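Local coordinates for SusD superfamily protein (Bacteroides fragilis NCTC 9343, PDB 3NQP) that probably binds glycans at the outer membrane of this gut bacterium, as other SusD-family proteins do, for uptake into the cell, at residues Ile392-Gly397 against Ala429-Asn434; Met459-Gly464 against Val469-Gly474. All coordinates share one frame; numbering follows the deposited sequence.

Contact 1: Ile392-Gly397 against Ala429-Asn434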
loop_
_atom_site.group_PDB
_atom_site.type_symbol
_atom_site.label_atom_id
_atom_site.label_comp_id
_atom_site.label_asym_id
_atom_site.label_seq_id
_atom_site.Cartn_x
_atom_site.Cartn_y
_atom_site.Cartn_z
ATOM N N ILE A 392 -9.985 3.346 -14.314
ATOM C CA ILE A 392 -11.122 2.691 -14.990
ATOM C C ILE A 392 -11.608 3.589 -16.146
ATOM O O ILE A 392 -11.817 3.106 -17.274
ATOM C CB ILE A 392 -12.275 2.370 -14.004
ATOM C CG1 ILE A 392 -11.858 1.251 -13.024
ATOM C CG2 ILE A 392 -13.525 1.972 -14.777
ATOM C CD1 ILE A 392 -12.799 1.064 -11.726
ATOM N N ALA A 393 -11.745 4.893 -15.875
ATOM C CA ALA A 393 -12.127 5.873 -16.884
ATOM C C ALA A 393 -11.203 5.810 -18.109
ATOM O O ALA A 393 -11.652 5.775 -19.271
ATOM C CB ALA A 393 -12.136 7.341 -16.264
ATOM N N ASN A 394 -9.908 5.781 -17.856
ATOM C CA ASN A 394 -8.957 5.685 -18.948
ATOM C C ASN A 394 -9.225 4.413 -19.786
ATOM O O ASN A 394 -9.164 4.481 -21.009
ATOM C CB ASN A 394 -7.487 5.711 -18.487
ATOM C CG ASN A 394 -6.545 6.083 -19.610
ATOM O OD1 ASN A 394 -6.961 6.760 -20.547
ATOM N ND2 ASN A 394 -5.268 5.669 -19.517
HETATM N N MSE A 395 -9.579 3.300 -19.140
HETATM C CA MSE A 395 -9.875 2.063 -19.875
HETATM C C MSE A 395 -11.134 2.211 -20.734
HETATM O O MSE A 395 -11.188 1.706 -21.857
HETATM C CB MSE A 395 -10.054 0.849 -18.952
HETATM C CG MSE A 395 -8.794 0.331 -18.305
HETATM SE SE MSE A 395 -7.484 -0.304 -19.512
HETATM C CE MSE A 395 -8.330 -1.950 -20.125
ATOM N N GLU A 396 -12.145 2.905 -20.209
ATOM C CA GLU A 396 -13.409 3.145 -20.927
ATOM C C GLU A 396 -13.255 4.080 -22.102
ATOM O O GLU A 396 -13.992 3.968 -23.075
ATOM C CB GLU A 396 -14.448 3.797 -20.022
ATOM C CG GLU A 396 -14.990 2.937 -18.916
ATOM C CD GLU A 396 -15.799 3.726 -17.850
ATOM O OE1 GLU A 396 -15.596 4.928 -17.613
ATOM O OE2 GLU A 396 -16.628 3.109 -17.187
ATOM N N GLY A 397 -12.347 5.035 -21.973
ATOM C CA GLY A 397 -12.266 6.160 -22.885
ATOM C C GLY A 397 -12.909 7.456 -22.378
ATOM O O GLY A 397 -13.149 8.376 -23.174
ATOM N N ALA A 429 -7.233 12.721 -25.261
ATOM C CA ALA A 429 -7.593 11.418 -25.801
ATOM C C ALA A 429 -6.441 10.389 -25.788
ATOM O O ALA A 429 -6.639 9.196 -26.042
ATOM C CB ALA A 429 -8.137 11.581 -27.249
ATOM N N ASP A 430 -5.246 10.853 -25.470
ATOM C CA ASP A 430 -4.091 10.017 -25.473
ATOM C C ASP A 430 -4.064 9.140 -24.228
ATOM O O ASP A 430 -3.812 9.620 -23.077
ATOM C CB ASP A 430 -2.836 10.883 -25.528
ATOM C CG ASP A 430 -1.583 10.054 -25.757
ATOM O OD1 ASP A 430 -0.813 9.842 -24.807
ATOM O OD2 ASP A 430 -1.405 9.587 -26.872
ATOM N N PHE A 431 -4.287 7.842 -24.461
ATOM C CA PHE A 431 -4.314 6.865 -23.388
ATOM C C PHE A 431 -3.036 6.915 -22.564
ATOM O O PHE A 431 -3.080 6.886 -21.332
ATOM C CB PHE A 431 -4.508 5.445 -23.928
ATOM C CG PHE A 431 -4.597 4.401 -22.848
ATOM C CD1 PHE A 431 -3.436 3.872 -22.268
ATOM C CD2 PHE A 431 -5.831 3.934 -22.416
ATOM C CE1 PHE A 431 -3.501 2.926 -21.244
ATOM C CE2 PHE A 431 -5.900 2.965 -21.380
ATOM C CZ PHE A 431 -4.718 2.464 -20.808
ATOM N N THR A 432 -1.896 7.013 -23.232
ATOM C CA THR A 432 -0.608 6.953 -22.547
ATOM C C THR A 432 -0.466 8.153 -21.613
ATOM O O THR A 432 -0.004 8.044 -20.472
ATOM C CB THR A 432 0.570 6.931 -23.539
ATOM O OG1 THR A 432 0.478 5.763 -24.387
ATOM C CG2 THR A 432 1.918 6.864 -22.790
ATOM N N THR A 433 -0.839 9.323 -22.107
ATOM C CA THR A 433 -0.634 10.552 -21.297
ATOM C C THR A 433 -1.492 10.425 -20.033
ATOM O O THR A 433 -1.044 10.749 -18.942
ATOM C CB THR A 433 -1.007 11.787 -22.097
ATOM O OG1 THR A 433 -0.237 11.788 -23.288
ATOM C CG2 THR A 433 -0.747 13.147 -21.304
ATOM N N ASN A 434 -2.737 9.963 -20.192
ATOM C CA ASN A 434 -3.646 9.739 -19.093
ATOM C C ASN A 434 -3.122 8.698 -18.103
ATOM O O ASN A 434 -3.131 8.934 -16.896
ATOM C CB ASN A 434 -5.010 9.256 -19.576
ATOM C CG ASN A 434 -5.869 10.365 -20.201
ATOM O OD1 ASN A 434 -5.794 11.552 -19.830
ATOM N ND2 ASN A 434 -6.690 9.967 -21.157
#
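In the helical part of this SusD-family fold, the C-terminal end of helix 382-396 meets the capped start of helix 431-445, and Asn-394 bridges them. Its CG lies anti to the backbone N (chi1 -160°), which carries the amide across to the second helix. There ND2 donates to Phe-431 O at 3.1 Å, a fairly straight bond (163°) with the acceptor close to the amide plane, and also donates a hydrogen bond to Glu-435 OE1, its strongest polar partner. Meanwhile OD1 accepts from Asn-434 ND2 at 3.3 Å, the donor standing well above the carbonyl plane and the two amides nearly perpendicular. Asparagine suits this buried place because one short side chain both gives and takes. Asn-434 is held further by Thr-428 O, on ND2, and by Tyr-425 OH, on OD1.

The Phe-431 ring lies almost flat against the Asn-394 amide, their planes 20° apart; ND2 sits over the ring centre, 3.2 Å above its plane. Asp-430 is the N-cap: its OD1 takes Thr-433 N at 2.7 Å. Gly-397, with positive phi, ends the first helix in a Schellman motif. Selenomethionine Met-395 adds a Met-aromatic contact, its SE at the ring edge 4.1 Å from Phe-431 CE2.

Contact 2: Met459-Gly464 against Val469-Gly474; sequences MTLTKG and VFCKEG
Leu-461 carries this contact, laying its branched side chain against Cys-471 and Glu-473. Its CB lies 3.9 Å from Cys-471 SG, and CD2 touches the same sulfur at 4.1 Å, so the thiol rests beside both the root and one branch of the leucine. The other branch, CD1, packs on the Glu-473 chain from CB to the carboxylate group, whose CD and OE1 are its nearest atoms, both at 3.7 Å. A chi1 of -170° swings the leucine fork away from the backbone N and turns one methyl to each neighbour. Glu-473 crosses it at about a right angle and is bent at chi2 (89°), which folds its chain around the methyl. No hydrogen bond joins the two segments; leucine suits the place because it offers the sulfur and the glutamate chain a compact apolar surface that needs none.

Further out, a long, weak salt bridge runs from the exposed Lys-472 NZ to Glu-473 OE2 and may help steady the carboxylate. Within 469-474, Gly-474 N bonds to Cys-471 O at 3.0 Å, in keeping with the short 3-10 segment 472-474. Within 459-464, Thr-460 OG1 donates to Thr-462 O at 2.8 Å and ties together the backbone flanking Leu-461. Leu-468 also packs on Leu-461, while Met-459 and Leu-468 share a backbone hydrogen bond. Together these contacts describe an irregular loop that folds back on itself after helix 452-458, within the SusD-family region.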
loop_
_atom_site.group_PDB
_atom_site.type_symbol
_atom_site.label_atom_id
_atom_site.label_comp_id
_atom_site.label_asym_id
_atom_site.label_seq_id
_atom_site.Cartn_x
_atom_site.Cartn_y
_atom_site.Cartn_z
HETATM N N MSE A 459 -0.755 -1.054 -14.479
HETATM C CA MSE A 459 -0.968 -0.039 -15.495
HETATM C C MSE A 459 -0.164 -0.397 -16.743
HETATM O O MSE A 459 0.862 -1.085 -16.692
HETATM C CB MSE A 459 -0.617 1.365 -14.959
HETATM C CG MSE A 459 -1.422 1.704 -13.714
HETATM SE SE MSE A 459 -1.157 3.475 -13.075
HETATM C CE MSE A 459 -2.466 4.368 -14.155
ATOM N N THR A 460 -0.693 0.038 -17.877
ATOM C CA THR A 460 -0.171 -0.321 -19.187
ATOM C C THR A 460 0.111 0.929 -20.028
ATOM O O THR A 460 -0.520 1.985 -19.842
ATOM C CB THR A 460 -1.160 -1.223 -19.951
ATOM O OG1 THR A 460 -2.417 -0.549 -20.127
ATOM C CG2 THR A 460 -1.411 -2.579 -19.214
ATOM N N LEU A 461 1.019 0.816 -20.991
ATOM C CA LEU A 461 1.456 1.997 -21.706
ATOM C C LEU A 461 0.341 2.447 -22.667
ATOM O O LEU A 461 0.169 3.636 -22.916
ATOM C CB LEU A 461 2.755 1.696 -22.447
ATOM C CG LEU A 461 3.494 2.881 -23.058
ATOM C CD1 LEU A 461 4.104 3.739 -21.886
ATOM C CD2 LEU A 461 4.538 2.350 -24.084
ATOM N N THR A 462 -0.367 1.457 -23.231
ATOM C CA THR A 462 -1.494 1.658 -24.108
ATOM C C THR A 462 -2.605 0.684 -23.702
ATOM O O THR A 462 -2.357 -0.254 -22.938
ATOM C CB THR A 462 -1.135 1.406 -25.582
ATOM O OG1 THR A 462 -0.568 0.114 -25.728
ATOM C CG2 THR A 462 -0.141 2.441 -26.088
ATOM N N LYS A 463 -3.832 0.939 -24.185
ATOM C CA LYS A 463 -4.961 0.104 -23.841
ATOM C C LYS A 463 -4.636 -1.273 -24.330
ATOM O O LYS A 463 -4.342 -1.447 -25.475
ATOM C CB LYS A 463 -6.246 0.581 -24.511
ATOM C CG LYS A 463 -7.495 -0.202 -24.037
ATOM C CD LYS A 463 -8.753 0.467 -24.553
ATOM C CE LYS A 463 -9.984 -0.363 -24.234
ATOM N NZ LYS A 463 -10.129 -1.503 -25.150
ATOM N N GLY A 464 -4.715 -2.257 -23.453
ATOM C CA GLY A 464 -4.390 -3.623 -23.823
ATOM C C GLY A 464 -2.912 -3.892 -24.020
ATOM O O GLY A 464 -2.573 -4.979 -24.478
ATOM N N VAL A 469 5.823 -1.649 -15.741
ATOM C CA VAL A 469 7.063 -2.155 -15.141
ATOM C C VAL A 469 8.109 -2.471 -16.250
ATOM O O VAL A 469 9.324 -2.361 -16.019
ATOM C CB VAL A 469 6.809 -3.408 -14.279
ATOM C CG1 VAL A 469 6.312 -4.552 -15.179
ATOM C CG2 VAL A 469 8.054 -3.824 -13.509
ATOM N N PHE A 470 7.648 -2.809 -17.457
ATOM C CA PHE A 470 8.543 -3.078 -18.605
ATOM C C PHE A 470 8.871 -1.894 -19.531
ATOM O O PHE A 470 9.623 -2.057 -20.526
ATOM C CB PHE A 470 7.937 -4.181 -19.489
ATOM C CG PHE A 470 7.749 -5.528 -18.803
ATOM C CD1 PHE A 470 8.802 -6.165 -18.149
ATOM C CD2 PHE A 470 6.530 -6.202 -18.902
ATOM C CE1 PHE A 470 8.627 -7.443 -17.568
ATOM C CE2 PHE A 470 6.354 -7.484 -18.335
ATOM C CZ PHE A 470 7.414 -8.087 -17.630
ATOM N N CYS A 471 8.377 -0.696 -19.195
ATOM C CA CYS A 471 8.545 0.482 -20.045
ATOM C C CYS A 471 9.392 1.523 -19.338
ATOM O O CYS A 471 9.265 1.742 -18.121
ATOM C CB CYS A 471 7.179 1.098 -20.391
ATOM S SG CYS A 471 6.003 -0.071 -21.143
ATOM N N LYS A 472 10.235 2.212 -20.103
ATOM C CA LYS A 472 11.046 3.289 -19.542
ATOM C C LYS A 472 10.154 4.387 -18.931
ATOM O O LYS A 472 10.550 5.053 -17.966
ATOM C CB LYS A 472 12.016 3.880 -20.589
ATOM C CG LYS A 472 11.368 4.544 -21.807
ATOM C CD LYS A 472 12.483 5.136 -22.779
ATOM C CE LYS A 472 11.875 5.950 -23.922
ATOM N NZ LYS A 472 10.775 5.214 -24.666
ATOM N N GLU A 473 8.947 4.539 -19.475
ATOM C CA GLU A 473 7.978 5.504 -18.963
ATOM C C GLU A 473 7.515 5.230 -17.531
ATOM O O GLU A 473 7.091 6.166 -16.829
ATOM C CB GLU A 473 6.748 5.611 -19.885
ATOM C CG GLU A 473 7.080 6.180 -21.254
ATOM C CD GLU A 473 7.492 5.121 -22.270
ATOM O OE1 GLU A 473 7.823 3.986 -21.905
ATOM O OE2 GLU A 473 7.505 5.441 -23.451
ATOM N N GLY A 474 7.622 3.982 -17.084
ATOM C CA GLY A 474 7.297 3.636 -15.680
ATOM C C GLY A 474 8.397 3.938 -14.651
ATOM O O GLY A 474 8.141 3.935 -13.435
#

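Both contacts are partly buried and lie on the same side of the chain's centre, about 12 Å apart between centres. Contact 1 joins two helix ends through asparagine hydrogen bonds and an aromatic ring; contact 2 joins two parts of one loop by van der Waals contact of one leucine with a thiol and a glutamate side chain, with no hydrogen bond between the segments. The pair meet directly: Thr-432 OG1, at the start of helix 431-445, makes a probable hydrogen bond of 2.6 Å with Leu-461 O, and the Phe-431 ring packs against the backbone of Thr-460 and Thr-462. Glu-435, through OE1 to Asn-394 ND2 and OE2 to Thr-460 N, links helix 431-445 to both helix 382-396 and the loop.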